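Local coordinates for membrane-associated lipoprotein (Ureaplasma parvum, PDB 3K63) that is of unknown molecular function but is a predicted membrane-associated lipoprotein, represented here by its Lipoprotein_17 domain, with lipid binding suggested though not established, at residues D15-K20 against L56-I61; L21-N26 against Y38-Q43; Q31-Q36 against V110-T115; I60-Y65 against K80-L85. All coordinates share one frame; numbering follows the deposited sequence.

Contact 1. Residues D15-K20 against L56-I61; sequences DTFDFK and LDIKII
F17 and I58 meet where the two strands face each other across the core, with a methyl group set on an aromatic ring. I58 CG2 stands over the middle of the F17 ring in a CH-pi contact, 4.0 Å from the ring centroid and only 8° off the ring normal. Chi1 of 73° puts F17 CG between the backbone N and the carbonyl carbon; chi2 then sets the turn of the ring that receives the methyl. The rest is apolar contact between branches. The far methyl of I58, CD1, reaches 3.7 Å from F17 CD1 and also touches the methyl CG2 of T16, whose OG1 is bonded to the backbone N of R12. I60 CD1 comes to the edge of the F17 ring, in its plane, 3.8 Å from CE2, and lies 3.5 Å from F19 CD1, so one methyl touches both phenylalanines.

No hydrogen bond joins the segments. Strands 17-20 and 56-61 belong to different antiparallel sheets whose faces pack together, their short axes 9.3 Å apart and 38° from parallel. The residues pointing across, F17 and F19 from one strand and I58 and I60 from the other, are large and apolar, which suits a buried interface.

K59 points away from strand 17-20 and forms a salt bridge with D57, 2.8 Å between K59 NZ and D57 OD2, using the syn lone pair of the carboxylate.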
# COMPACT_ATOMS: atom_id res chain seq x y z
N ASP A 15 2.51 11.47 -0.42
CA ASP A 15 3.00 12.58 -1.22
C ASP A 15 2.20 12.61 -2.52
O ASP A 15 1.25 13.38 -2.66
CB ASP A 15 4.50 12.40 -1.52
CG ASP A 15 5.06 13.50 -2.42
OD1 ASP A 15 4.47 14.60 -2.46
OD2 ASP A 15 6.11 13.27 -3.06
N THR A 16 2.60 11.74 -3.45
CA THR A 16 1.94 11.62 -4.74
C THR A 16 0.51 11.14 -4.61
O THR A 16 -0.37 11.60 -5.34
CB THR A 16 2.66 10.63 -5.64
OG1 THR A 16 4.07 10.86 -5.58
CG2 THR A 16 2.17 10.79 -7.08
N PHE A 17 0.27 10.21 -3.70
CA PHE A 17 -1.08 9.69 -3.50
C PHE A 17 -1.27 9.08 -2.13
O PHE A 17 -0.32 8.86 -1.38
CB PHE A 17 -1.40 8.61 -4.54
CG PHE A 17 -0.69 7.30 -4.30
CD1 PHE A 17 0.69 7.20 -4.44
CD2 PHE A 17 -1.41 6.16 -3.91
CE1 PHE A 17 1.35 6.00 -4.20
CE2 PHE A 17 -0.75 4.95 -3.67
CZ PHE A 17 0.64 4.87 -3.82
N ASP A 18 -2.52 8.80 -1.83
CA ASP A 18 -2.90 8.16 -0.59
C ASP A 18 -3.99 7.19 -0.98
O ASP A 18 -4.56 7.29 -2.07
CB ASP A 18 -3.44 9.18 0.40
CG ASP A 18 -2.34 9.95 1.13
OD1 ASP A 18 -1.38 9.30 1.60
OD2 ASP A 18 -2.45 11.19 1.24
N PHE A 19 -4.27 6.24 -0.11
CA PHE A 19 -5.33 5.28 -0.39
C PHE A 19 -6.18 5.16 0.85
O PHE A 19 -5.76 5.51 1.96
CB PHE A 19 -4.76 3.91 -0.77
CG PHE A 19 -4.01 3.23 0.34
CD1 PHE A 19 -2.62 3.29 0.40
CD2 PHE A 19 -4.69 2.52 1.33
CE1 PHE A 19 -1.91 2.66 1.42
CE2 PHE A 19 -4.00 1.89 2.37
CZ PHE A 19 -2.61 1.96 2.41
N LYS A 20 -7.39 4.68 0.65
CA LYS A 20 -8.29 4.49 1.75
C LYS A 20 -8.97 3.19 1.36
O LYS A 20 -9.28 2.98 0.18
CB LYS A 20 -9.27 5.66 1.82
CG LYS A 20 -9.66 6.02 3.25
CD LYS A 20 -10.51 7.30 3.37
CE LYS A 20 -11.97 7.05 3.00
NZ LYS A 20 -12.77 8.30 3.12
N LEU A 56 -0.09 10.33 -15.15
CA LEU A 56 -0.05 8.98 -14.61
C LEU A 56 -1.29 8.44 -13.90
O LEU A 56 -2.11 9.20 -13.37
CB LEU A 56 1.14 8.93 -13.64
CG LEU A 56 1.26 7.94 -12.50
CD1 LEU A 56 2.03 6.76 -13.03
CD2 LEU A 56 1.99 8.58 -11.33
N ASP A 57 -1.45 7.12 -13.93
CA ASP A 57 -2.55 6.50 -13.19
C ASP A 57 -1.90 5.52 -12.24
O ASP A 57 -1.09 4.68 -12.66
CB ASP A 57 -3.53 5.73 -14.05
CG ASP A 57 -4.66 5.14 -13.20
OD1 ASP A 57 -5.25 5.93 -12.42
OD2 ASP A 57 -4.97 3.92 -13.30
N ILE A 58 -2.24 5.63 -10.97
CA ILE A 58 -1.69 4.77 -9.94
C ILE A 58 -2.76 3.89 -9.32
O ILE A 58 -3.74 4.39 -8.77
CB ILE A 58 -1.11 5.57 -8.78
CG1 ILE A 58 0.05 6.46 -9.23
CG2 ILE A 58 -0.69 4.61 -7.70
CD1 ILE A 58 0.58 7.37 -8.10
N LYS A 59 -2.54 2.58 -9.38
CA LYS A 59 -3.46 1.60 -8.78
C LYS A 59 -2.67 0.69 -7.87
O LYS A 59 -1.54 0.31 -8.18
CB LYS A 59 -4.10 0.72 -9.84
CG LYS A 59 -5.21 1.35 -10.67
CD LYS A 59 -6.39 1.81 -9.82
CE LYS A 59 -7.57 2.21 -10.71
NZ LYS A 59 -7.24 3.27 -11.72
N ILE A 60 -3.24 0.33 -6.73
CA ILE A 60 -2.57 -0.61 -5.85
C ILE A 60 -3.33 -1.89 -6.19
O ILE A 60 -4.52 -2.00 -5.91
CB ILE A 60 -2.78 -0.27 -4.38
CG1 ILE A 60 -1.98 1.00 -4.05
CG2 ILE A 60 -2.37 -1.45 -3.51
CD1 ILE A 60 -2.30 1.60 -2.66
N ILE A 61 -2.68 -2.86 -6.81
CA ILE A 61 -3.40 -4.08 -7.16
C ILE A 61 -3.28 -5.18 -6.08
O ILE A 61 -4.15 -6.06 -6.01
CB ILE A 61 -2.95 -4.59 -8.57
CG1 ILE A 61 -1.50 -5.07 -8.55
CG2 ILE A 61 -3.09 -3.47 -9.58
CD1 ILE A 61 -1.02 -5.59 -9.94

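Contact 2. Residues L21-N26 against Y38-Q43; sequences LAAFPN and YKNYYQ
A type I beta turn, L21 to F24, leads out of strand 17-21 and packs against the later residues of helix 34-40 and the 3-10 segment 41-43. The F24 ring lies across the N40 side chain at about a right angle, ring and amide planes 79° apart, and N40 ND2 comes up to its edge, 3.3 Å from F24 CZ. That amide nitrogen has its polar partner in the helix, the carbonyl oxygen of Q36. The aliphatic CB of N40 also lies against F24 CE1. A23 is small enough to enter between N40 and Q43: its CB is 3.8 Å from N40 CB and 3.5 Å from Q43 NE2. The extended chain of Q43 brings its amide to this methyl. L21, the buried member, rests its CD2 on Y41 CA at 3.9 Å.

With no direct hydrogen bond between the segments, a water mediates. It donates to N40 O at 2.8 Å and accepts a weak bond from A23 N. Within the turn, F24 N bonds to L21 O at 2.8 Å. The arrangement is that of a strand-to-helix connection whose beta turn folds back on the later residues of the following helix and the 3-10 segment after it.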
# COMPACT_ATOMS: atom_id res chain seq x y z
N LEU A 21 -9.16 2.32 2.33
CA LEU A 21 -9.79 1.03 2.10
C LEU A 21 -11.28 1.07 2.40
O LEU A 21 -11.71 1.55 3.45
CB LEU A 21 -9.13 -0.04 2.95
CG LEU A 21 -8.02 -0.89 2.34
CD1 LEU A 21 -6.81 -0.04 2.03
CD2 LEU A 21 -7.66 -2.01 3.34
N ALA A 22 -12.06 0.55 1.47
CA ALA A 22 -13.51 0.51 1.63
C ALA A 22 -13.94 -0.12 2.96
O ALA A 22 -15.04 0.13 3.44
CB ALA A 22 -14.13 -0.27 0.47
N ALA A 23 -13.06 -0.92 3.55
CA ALA A 23 -13.37 -1.60 4.80
C ALA A 23 -13.08 -0.74 6.03
O ALA A 23 -13.69 -0.93 7.08
CB ALA A 23 -12.60 -2.91 4.87
N PHE A 24 -12.17 0.22 5.90
CA PHE A 24 -11.85 1.08 7.03
C PHE A 24 -11.86 2.55 6.64
O PHE A 24 -10.90 3.28 6.91
CB PHE A 24 -10.48 0.72 7.60
CG PHE A 24 -10.31 -0.74 7.89
CD1 PHE A 24 -9.35 -1.48 7.21
CD2 PHE A 24 -11.11 -1.37 8.84
CE1 PHE A 24 -9.20 -2.83 7.46
CE2 PHE A 24 -10.98 -2.72 9.10
CZ PHE A 24 -10.02 -3.46 8.41
N PRO A 25 -12.96 3.03 6.05
CA PRO A 25 -13.06 4.43 5.63
C PRO A 25 -12.54 5.54 6.55
O PRO A 25 -11.96 6.51 6.06
CB PRO A 25 -14.55 4.58 5.32
CG PRO A 25 -15.19 3.56 6.24
CD PRO A 25 -14.28 2.38 6.03
N ASN A 26 -12.72 5.41 7.86
CA ASN A 26 -12.28 6.48 8.76
C ASN A 26 -11.07 6.20 9.65
O ASN A 26 -11.01 6.69 10.78
CB ASN A 26 -13.44 6.94 9.64
CG ASN A 26 -14.76 6.90 8.92
OD1 ASN A 26 -15.53 5.95 9.06
ND2 ASN A 26 -15.03 7.92 8.11
N TYR A 38 -4.11 -6.23 4.61
CA TYR A 38 -3.92 -7.39 3.76
C TYR A 38 -5.17 -8.28 3.66
O TYR A 38 -5.46 -8.86 2.62
CB TYR A 38 -2.76 -8.21 4.31
CG TYR A 38 -2.50 -9.52 3.59
CD1 TYR A 38 -1.65 -9.58 2.50
CD2 TYR A 38 -3.09 -10.70 4.03
CE1 TYR A 38 -1.39 -10.78 1.85
CE2 TYR A 38 -2.84 -11.90 3.40
CZ TYR A 38 -1.99 -11.94 2.31
OH TYR A 38 -1.74 -13.14 1.66
N LYS A 39 -5.93 -8.37 4.76
CA LYS A 39 -7.12 -9.21 4.81
C LYS A 39 -8.42 -8.50 4.45
O LYS A 39 -9.49 -9.12 4.41
CB LYS A 39 -7.25 -9.82 6.21
CG LYS A 39 -6.16 -10.83 6.51
CD LYS A 39 -6.25 -11.44 7.88
CE LYS A 39 -5.32 -12.66 7.95
NZ LYS A 39 -5.32 -13.41 9.25
N ASN A 40 -8.32 -7.20 4.18
CA ASN A 40 -9.53 -6.45 3.87
C ASN A 40 -9.53 -5.60 2.64
O ASN A 40 -10.51 -4.92 2.39
CB ASN A 40 -9.91 -5.59 5.08
CG ASN A 40 -10.29 -6.42 6.27
OD1 ASN A 40 -11.36 -7.02 6.32
ND2 ASN A 40 -9.39 -6.48 7.24
N TYR A 41 -8.46 -5.61 1.85
CA TYR A 41 -8.46 -4.77 0.67
C TYR A 41 -9.34 -5.34 -0.44
O TYR A 41 -9.66 -4.65 -1.42
CB TYR A 41 -7.03 -4.51 0.18
CG TYR A 41 -6.32 -5.66 -0.48
CD1 TYR A 41 -6.50 -5.92 -1.83
CD2 TYR A 41 -5.40 -6.44 0.22
CE1 TYR A 41 -5.77 -6.93 -2.47
CE2 TYR A 41 -4.68 -7.44 -0.40
CZ TYR A 41 -4.86 -7.69 -1.75
OH TYR A 41 -4.11 -8.67 -2.38
N TYR A 42 -9.77 -6.59 -0.27
CA TYR A 42 -10.61 -7.24 -1.27
C TYR A 42 -11.97 -6.52 -1.29
O TYR A 42 -12.77 -6.70 -2.20
CB TYR A 42 -10.82 -8.71 -0.92
CG TYR A 42 -11.75 -8.94 0.25
CD1 TYR A 42 -13.13 -9.13 0.05
CD2 TYR A 42 -11.28 -8.89 1.55
CE1 TYR A 42 -14.00 -9.26 1.12
CE2 TYR A 42 -12.15 -9.02 2.64
CZ TYR A 42 -13.51 -9.20 2.42
OH TYR A 42 -14.37 -9.28 3.48
N GLN A 43 -12.22 -5.71 -0.27
CA GLN A 43 -13.47 -4.97 -0.20
C GLN A 43 -13.40 -3.70 -1.02
O GLN A 43 -14.42 -3.09 -1.29
CB GLN A 43 -13.79 -4.62 1.26
CG GLN A 43 -14.30 -5.80 2.05
CD GLN A 43 -14.74 -5.40 3.43
OE1 GLN A 43 -15.62 -4.54 3.59
NE2 GLN A 43 -14.14 -6.01 4.45
O HOH W 1 -11.51 -2.53 1.46

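Contact 3. Residues Q31-Q36 against V110-T115; sequences QLLPSQ and VDENGT
S35 and E112 form the one hydrogen bond between these segments: S35 OG donates to E112 OE1 over 2.8 Å, meeting the syn lone pair of the carboxylate. With chi1 of 61°, S35 OG sits between its backbone N and carbonyl carbon, and the short side chain suits a buried place near the start of helix 34-40. The same OG is also bonded to N74 ND2 of helix 70-76, so this buried hydroxyl ties the helix start to two parts of the fold. E112 folds back to meet it through a bend at chi2 of -87°.

Van der Waals contact comes from chains lying alongside. Q36 and E112 slide past each other in opposite directions; one glutamine methylene, Q36 CG, packs on the acid's carboxylate and CB, 3.5 Å from E112 CD. L33 pushes its apolar CD1 against the loop backbone, 3.6 Å from E112 N; a branched apolar chain fits this buried position.

Other polar bonds shape each segment from within. Q36 OE1 accepts from L33 N at 2.6 Å, a nearly straight bond of 170° that joins the glutamine side chain to the backbone of the N-cap residue three places earlier. In the loop, D111 OD1 takes two backbone donors from opposite faces of its carboxylate plane, N113 N at 3.0 Å and T115 N at 2.8 Å. Aspartate is short enough to fold over its own turn, and glycine suits the positive phi at G114. The loop thus combines a type I beta turn, D111 to G114, with an Asx turn headed by D111, docked on the first turn of a helix.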
# COMPACT_ATOMS: atom_id res chain seq x y z
N GLN A 31 -3.18 3.49 12.40
CA GLN A 31 -4.17 2.87 13.28
C GLN A 31 -4.52 1.49 12.69
O GLN A 31 -5.36 0.75 13.22
CB GLN A 31 -5.44 3.73 13.38
CG GLN A 31 -5.23 5.04 14.13
CD GLN A 31 -6.42 6.00 13.98
OE1 GLN A 31 -7.32 5.77 13.17
NE2 GLN A 31 -6.41 7.09 14.76
N LEU A 32 -3.83 1.13 11.60
CA LEU A 32 -4.08 -0.14 10.92
C LEU A 32 -2.88 -1.06 10.82
O LEU A 32 -1.84 -0.70 10.29
CB LEU A 32 -4.60 0.11 9.51
CG LEU A 32 -6.01 0.69 9.39
CD1 LEU A 32 -6.21 1.13 7.97
CD2 LEU A 32 -7.05 -0.34 9.81
N LEU A 33 -3.04 -2.26 11.34
CA LEU A 33 -1.97 -3.24 11.29
C LEU A 33 -1.83 -3.72 9.84
O LEU A 33 -2.82 -3.81 9.11
CB LEU A 33 -2.30 -4.44 12.17
CG LEU A 33 -2.20 -4.27 13.69
CD1 LEU A 33 -3.00 -5.37 14.38
CD2 LEU A 33 -0.72 -4.30 14.12
N PRO A 34 -0.60 -4.00 9.40
CA PRO A 34 -0.48 -4.46 8.02
C PRO A 34 -1.41 -5.63 7.74
O PRO A 34 -2.04 -5.68 6.68
CB PRO A 34 0.99 -4.84 7.91
CG PRO A 34 1.64 -3.74 8.71
CD PRO A 34 0.72 -3.61 9.93
N SER A 35 -1.54 -6.55 8.70
CA SER A 35 -2.40 -7.72 8.53
C SER A 35 -3.86 -7.36 8.29
O SER A 35 -4.53 -8.02 7.51
CB SER A 35 -2.26 -8.68 9.73
OG SER A 35 -2.66 -8.06 10.94
N GLN A 36 -4.36 -6.32 8.95
CA GLN A 36 -5.74 -5.88 8.75
C GLN A 36 -5.95 -5.43 7.29
O GLN A 36 -6.94 -5.78 6.65
CB GLN A 36 -6.09 -4.71 9.68
CG GLN A 36 -6.10 -5.04 11.16
CD GLN A 36 -6.29 -3.80 12.01
OE1 GLN A 36 -5.33 -3.05 12.26
NE2 GLN A 36 -7.52 -3.56 12.42
N VAL A 110 1.64 -9.81 16.81
CA VAL A 110 0.33 -10.42 16.98
C VAL A 110 -0.68 -9.63 16.15
O VAL A 110 -0.57 -8.41 16.06
CB VAL A 110 -0.08 -10.44 18.48
CG1 VAL A 110 0.16 -9.07 19.08
CG2 VAL A 110 -1.53 -10.85 18.64
N ASP A 111 -1.65 -10.30 15.52
CA ASP A 111 -2.64 -9.59 14.69
C ASP A 111 -3.91 -9.16 15.43
O ASP A 111 -4.09 -9.47 16.61
CB ASP A 111 -3.02 -10.43 13.46
CG ASP A 111 -3.83 -11.67 13.82
OD1 ASP A 111 -4.20 -11.83 15.00
OD2 ASP A 111 -4.10 -12.48 12.90
N GLU A 112 -4.78 -8.46 14.71
CA GLU A 112 -6.03 -7.93 15.24
C GLU A 112 -6.95 -8.96 15.89
O GLU A 112 -7.92 -8.61 16.57
CB GLU A 112 -6.81 -7.20 14.14
CG GLU A 112 -7.36 -8.14 13.08
CD GLU A 112 -6.36 -8.43 11.97
OE1 GLU A 112 -5.14 -8.37 12.23
OE2 GLU A 112 -6.80 -8.71 10.84
N ASN A 113 -6.68 -10.24 15.66
CA ASN A 113 -7.50 -11.30 16.23
C ASN A 113 -6.71 -12.09 17.26
O ASN A 113 -7.00 -13.25 17.53
CB ASN A 113 -8.05 -12.19 15.10
CG ASN A 113 -9.24 -11.56 14.40
OD1 ASN A 113 -9.39 -11.64 13.18
ND2 ASN A 113 -10.11 -10.93 15.18
N GLY A 114 -5.69 -11.45 17.82
CA GLY A 114 -4.87 -12.09 18.84
C GLY A 114 -3.88 -13.17 18.44
O GLY A 114 -3.16 -13.68 19.29
N THR A 115 -3.83 -13.54 17.17
CA THR A 115 -2.89 -14.58 16.74
C THR A 115 -1.42 -14.20 16.95
O THR A 115 -1.04 -13.06 16.69
CB THR A 115 -3.09 -14.92 15.26
OG1 THR A 115 -4.43 -15.37 15.06
CG2 THR A 115 -2.12 -16.00 14.80

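Contact 4. Residues I60-Y65 against K80-L85; sequences IINFLY and KLSLML
I61 and N62 both face S82, a classic beta bulge in an otherwise regular antiparallel pairing of strands 60-64 and 80-85, whose short axes run 163° apart. The bulge gives S82 O two donors: I61 N at 2.9 Å and, weakly, N62 N. Beyond it, S82 N returns a 2.8 Å bond to N62 O, and L64 and K80 exchange backbone bonds in both directions.

On the face that bears I60 and F63, all the side chains are apolar, as a core requires. L81 is central. Its CD2 lies 3.5 Å from I60 CD1, while CG and the other methyl, CD1, lie against F63 CE1, both at 3.7 Å, leucine and ring lying side by side and pointing the same way. I60 CG1 also touches L83 CD2 at 3.6 Å, and its CG2 sits above the F63 ring, offset toward the rim. F63 carries this core onward to F19 and Y41.

The face of N62 and S82, which L64 shares, is mixed. A water donates to N62 OD1 and is hydrogen-bonded to S82 OG at 2.8 Å, bridging a pair whose CB atoms lie 3.8 Å apart; N62 ND2 turns instead to the hydroxyl of Y41. K80 leads its NZ away to the carbonyl oxygen of P66. At the bulge I61 crosses the selenomethionine M84 at about a right angle, CG2 against CB. One wholly apolar face and one of mixed character mark this antiparallel pair, the edge strand 56-64 beside the central strand 79-87 of a three-stranded sheet, with a classic bulge in the edge strand.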
# COMPACT_ATOMS: atom_id res chain seq x y z
N ILE A 60 -3.24 0.33 -6.73
CA ILE A 60 -2.57 -0.61 -5.85
C ILE A 60 -3.33 -1.89 -6.19
O ILE A 60 -4.52 -2.00 -5.91
CB ILE A 60 -2.78 -0.27 -4.38
CG1 ILE A 60 -1.98 1.00 -4.05
CG2 ILE A 60 -2.37 -1.45 -3.51
CD1 ILE A 60 -2.30 1.60 -2.66
N ILE A 61 -2.68 -2.86 -6.81
CA ILE A 61 -3.40 -4.08 -7.16
C ILE A 61 -3.28 -5.18 -6.08
O ILE A 61 -4.15 -6.06 -6.01
CB ILE A 61 -2.95 -4.59 -8.57
CG1 ILE A 61 -1.50 -5.07 -8.55
CG2 ILE A 61 -3.09 -3.47 -9.58
CD1 ILE A 61 -1.02 -5.59 -9.94
N ASN A 62 -2.24 -5.09 -5.25
CA ASN A 62 -2.02 -6.06 -4.16
C ASN A 62 -1.22 -5.50 -3.00
O ASN A 62 -0.35 -4.66 -3.19
CB ASN A 62 -1.26 -7.30 -4.63
CG ASN A 62 -2.06 -8.13 -5.61
OD1 ASN A 62 -1.82 -8.07 -6.82
ND2 ASN A 62 -3.03 -8.89 -5.10
N PHE A 63 -1.55 -5.95 -1.80
CA PHE A 63 -0.81 -5.55 -0.62
C PHE A 63 -0.11 -6.86 -0.22
O PHE A 63 -0.74 -7.92 -0.14
CB PHE A 63 -1.75 -5.11 0.49
CG PHE A 63 -2.26 -3.70 0.35
CD1 PHE A 63 -1.44 -2.62 0.62
CD2 PHE A 63 -3.57 -3.45 -0.04
CE1 PHE A 63 -1.91 -1.32 0.50
CE2 PHE A 63 -4.05 -2.16 -0.16
CZ PHE A 63 -3.22 -1.10 0.10
N LEU A 64 1.20 -6.80 0.00
CA LEU A 64 1.94 -7.99 0.37
C LEU A 64 2.82 -7.73 1.58
O LEU A 64 3.25 -6.60 1.79
CB LEU A 64 2.82 -8.43 -0.78
CG LEU A 64 2.13 -8.81 -2.10
CD1 LEU A 64 3.16 -8.93 -3.22
CD2 LEU A 64 1.35 -10.10 -1.91
N TYR A 65 3.07 -8.76 2.37
CA TYR A 65 3.93 -8.63 3.54
C TYR A 65 5.33 -8.60 2.95
O TYR A 65 5.66 -9.37 2.04
CB TYR A 65 3.78 -9.84 4.45
CG TYR A 65 2.40 -9.97 5.06
CD1 TYR A 65 1.79 -8.87 5.69
CD2 TYR A 65 1.71 -11.18 5.04
CE1 TYR A 65 0.52 -8.98 6.28
CE2 TYR A 65 0.44 -11.29 5.63
CZ TYR A 65 -0.14 -10.19 6.26
OH TYR A 65 -1.34 -10.30 6.90
N LYS A 80 4.20 -4.07 1.47
CA LYS A 80 4.81 -3.99 0.16
C LYS A 80 3.61 -3.74 -0.75
O LYS A 80 2.72 -4.59 -0.88
CB LYS A 80 5.47 -5.33 -0.15
CG LYS A 80 6.30 -5.36 -1.43
CD LYS A 80 7.12 -6.65 -1.65
CE LYS A 80 8.31 -6.72 -0.69
NZ LYS A 80 9.17 -7.93 -0.90
N LEU A 81 3.57 -2.57 -1.36
CA LEU A 81 2.48 -2.20 -2.25
C LEU A 81 2.79 -2.57 -3.70
O LEU A 81 3.73 -2.06 -4.31
CB LEU A 81 2.21 -0.70 -2.18
CG LEU A 81 1.19 -0.21 -1.16
CD1 LEU A 81 1.68 -0.50 0.24
CD2 LEU A 81 0.96 1.30 -1.36
N SER A 82 1.99 -3.46 -4.26
CA SER A 82 2.19 -3.86 -5.64
C SER A 82 1.38 -2.86 -6.45
O SER A 82 0.15 -2.82 -6.34
CB SER A 82 1.68 -5.28 -5.83
OG SER A 82 1.96 -5.77 -7.13
N LEU A 83 2.06 -2.05 -7.26
CA LEU A 83 1.42 -1.02 -8.06
C LEU A 83 1.33 -1.24 -9.55
O LEU A 83 2.15 -1.93 -10.15
CB LEU A 83 2.15 0.30 -7.86
CG LEU A 83 2.41 0.75 -6.43
CD1 LEU A 83 3.46 1.87 -6.44
CD2 LEU A 83 1.11 1.21 -5.81
N MSE A 84 0.30 -0.65 -10.14
CA MSE A 84 0.14 -0.71 -11.58
C MSE A 84 0.17 0.75 -11.98
O MSE A 84 -0.65 1.55 -11.53
CB MSE A 84 -1.20 -1.33 -11.98
CG MSE A 84 -1.37 -1.42 -13.47
SE MSE A 84 -2.95 -2.36 -14.03
CE MSE A 84 -4.23 -1.08 -13.34
N LEU A 85 1.14 1.12 -12.81
CA LEU A 85 1.28 2.51 -13.25
C LEU A 85 1.00 2.64 -14.74
O LEU A 85 1.69 2.02 -15.56
CB LEU A 85 2.70 3.00 -12.94
CG LEU A 85 3.17 2.77 -11.50
CD1 LEU A 85 4.64 3.10 -11.36
CD2 LEU A 85 2.34 3.61 -10.55
O HOH W 2 1.05 -8.23 -8.00

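Contacts 1 and 4 share I60 and I61 on strand 56-64, their centres about 10 Å apart: contact 4 pairs that strand with 79-87 inside the three-stranded sheet, and contact 1 packs the same strand, through I58 and I60, on strand 17-21 of the two-stranded sheet. Contact 2 follows strand 17-21 and, centred about 15 Å from the centre of contact 1, carries the fold to helix 34-40. Contact 3, its centre about 13 Å from that of contact 2 and 23 Å from that of contact 1, binds the start of that helix to the late loop. Y41 and F63 join contact 2 to contact 4. Together they tie sheets, helix and loop into one compact domain.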